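Local coordinates for single-strand DNA-binding protein (Agrobacterium tumefaciens, PDB 3BTP) that coats single-stranded DNA regardless of its nucleotide sequence and mediates nuclear uptake of the transferred T-DNA strand during plant transformation, at residues E239-R244 with Y276-D281. Sequence-based numbering, arbitrary orientation.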
# COMPACT_ATOMS: atom_id res chain seq x y z
N GLU A 239 -13.78 1.96 -26.37
CA GLU A 239 -13.92 2.24 -27.79
C GLU A 239 -12.63 2.71 -28.47
O GLU A 239 -12.34 2.26 -29.58
CB GLU A 239 -15.02 3.26 -28.08
CG GLU A 239 -14.88 3.76 -29.48
CD GLU A 239 -16.06 4.50 -29.97
OE1 GLU A 239 -17.20 4.19 -29.50
OE2 GLU A 239 -15.85 5.38 -30.85
N LYS A 240 -11.91 3.62 -27.81
CA LYS A 240 -10.76 4.33 -28.39
C LYS A 240 -9.43 4.02 -27.71
O LYS A 240 -8.41 4.32 -28.30
CB LYS A 240 -10.98 5.86 -28.33
CG LYS A 240 -12.19 6.35 -29.15
CD LYS A 240 -12.86 7.68 -28.65
CE LYS A 240 -13.53 7.51 -27.25
NZ LYS A 240 -15.00 7.83 -27.24
N TYR A 241 -9.44 3.45 -26.48
CA TYR A 241 -8.25 3.45 -25.65
C TYR A 241 -7.57 2.14 -25.38
O TYR A 241 -6.56 2.09 -24.64
CB TYR A 241 -8.50 4.18 -24.34
CG TYR A 241 -9.09 5.54 -24.58
CD1 TYR A 241 -8.33 6.54 -25.22
CD2 TYR A 241 -10.41 5.82 -24.23
CE1 TYR A 241 -8.88 7.80 -25.46
CE2 TYR A 241 -10.95 7.07 -24.45
CZ TYR A 241 -10.17 8.05 -25.06
OH TYR A 241 -10.70 9.27 -25.29
N GLY A 242 -8.06 1.08 -26.03
CA GLY A 242 -7.52 -0.25 -25.79
C GLY A 242 -8.34 -0.98 -24.71
O GLY A 242 -9.38 -0.52 -24.26
N ARG A 243 -7.90 -2.16 -24.33
CA ARG A 243 -8.55 -2.95 -23.27
C ARG A 243 -7.99 -2.65 -21.88
O ARG A 243 -6.85 -2.22 -21.74
CB ARG A 243 -8.18 -4.42 -23.52
CG ARG A 243 -8.83 -4.91 -24.75
CD ARG A 243 -8.98 -6.38 -24.67
NE ARG A 243 -7.73 -7.07 -24.38
CZ ARG A 243 -7.69 -8.40 -24.36
NH1 ARG A 243 -8.88 -9.06 -24.61
NH2 ARG A 243 -6.52 -9.01 -24.13
N ARG A 244 -8.76 -2.95 -20.84
CA ARG A 244 -8.19 -2.90 -19.51
C ARG A 244 -8.52 -4.14 -18.69
O ARG A 244 -9.68 -4.57 -18.59
CB ARG A 244 -8.68 -1.67 -18.76
CG ARG A 244 -8.25 -0.33 -19.27
CD ARG A 244 -6.75 -0.00 -19.05
NE ARG A 244 -6.60 1.36 -19.59
CZ ARG A 244 -6.48 1.69 -20.90
NH1 ARG A 244 -6.45 0.74 -21.86
NH2 ARG A 244 -6.36 2.99 -21.26
N TYR A 276 -7.92 8.75 -19.64
CA TYR A 276 -7.39 7.46 -20.13
C TYR A 276 -6.02 7.66 -20.83
O TYR A 276 -5.87 8.59 -21.57
CB TYR A 276 -8.32 6.89 -21.16
CG TYR A 276 -9.47 6.09 -20.67
CD1 TYR A 276 -9.27 4.77 -20.21
CD2 TYR A 276 -10.79 6.60 -20.72
CE1 TYR A 276 -10.36 3.97 -19.78
CE2 TYR A 276 -11.88 5.80 -20.30
CZ TYR A 276 -11.64 4.51 -19.82
OH TYR A 276 -12.69 3.71 -19.38
N ARG A 277 -5.04 6.80 -20.56
CA ARG A 277 -3.86 6.65 -21.37
C ARG A 277 -4.21 5.86 -22.64
O ARG A 277 -5.21 5.12 -22.69
CB ARG A 277 -2.74 5.92 -20.57
CG ARG A 277 -1.81 6.82 -19.69
CD ARG A 277 -0.44 6.14 -19.23
NE ARG A 277 0.80 6.41 -20.06
CZ ARG A 277 0.79 7.34 -20.97
NH1 ARG A 277 -0.30 8.05 -21.06
NH2 ARG A 277 1.84 7.63 -21.70
N PHE A 278 -3.40 6.04 -23.69
CA PHE A 278 -3.40 5.10 -24.84
C PHE A 278 -1.99 4.97 -25.43
O PHE A 278 -1.19 5.90 -25.29
CB PHE A 278 -4.48 5.39 -25.94
CG PHE A 278 -4.50 6.83 -26.44
CD1 PHE A 278 -3.85 7.18 -27.64
CD2 PHE A 278 -5.17 7.83 -25.71
CE1 PHE A 278 -3.84 8.50 -28.09
CE2 PHE A 278 -5.19 9.16 -26.16
CZ PHE A 278 -4.50 9.49 -27.36
N ALA A 279 -1.69 3.80 -26.01
CA ALA A 279 -0.44 3.57 -26.77
C ALA A 279 -0.22 4.72 -27.73
O ALA A 279 -1.11 5.02 -28.56
CB ALA A 279 -0.50 2.25 -27.56
N GLY A 280 0.92 5.39 -27.54
CA GLY A 280 1.33 6.53 -28.33
C GLY A 280 0.59 7.83 -28.08
O GLY A 280 0.40 8.60 -29.01
N ASP A 281 0.21 8.10 -26.83
CA ASP A 281 -0.47 9.37 -26.51
C ASP A 281 0.53 10.47 -26.24
O ASP A 281 1.73 10.24 -26.34
CB ASP A 281 -1.53 9.22 -25.37
CG ASP A 281 -0.93 8.70 -24.02
OD1 ASP A 281 0.29 8.77 -23.79
OD2 ASP A 281 -1.70 8.19 -23.18
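Tyr241 presents one ring face to Tyr276 and carries Lys240 CB over the centre of the other. On the Tyr276 side it is CB that makes the CH-pi contact, 3.9 Å from the centroid of the Tyr241 ring, while the two rings, with planes 13° apart, are slid so far that they barely overlap; Tyr241 CD2 lies over one face of Tyr276, 3.6 Å from Tyr276 CD2. At the edge of Tyr241, near its plane, Phe278 CD2 reaches CD1 at 3.4 Å. The Phe278 ring meets Tyr241 obliquely and has Asp281 CB over the centre of one face. The Arg244 guanidinium stands nearly upright to the Tyr276 ring, its NH2 near the ring plane at the edge, 3.6 Å from Tyr276 CD1. From there Arg244 NH2 gives a weak hydrogen bond to Arg277 O (2.8 Å, 116° at the hydrogen). Straighter bonds hold the group to its own segment, where NH1 donates to both Tyr241 O (3.1 Å) and Arg243 O (3.0 Å), approaching each from above the carbonyl plane. Asp262 completes the grip through a salt bridge to Arg244 NE and also accepts the backbone N of Arg277. Across the type II turn, Phe278 N bonds to Asp281 OD2 (2.8 Å), and the Asp281 carboxylate pairs with Arg277. The contact thus joins the connection of the hairpin 235-237/243-245 to the loop after strand 272-275 by an aromatic cluster at the surface, while Asp262 probably offsets the positive charge of Arg244, whose guanidinium also meets Tyr241 O, Arg243 O and Arg277 O.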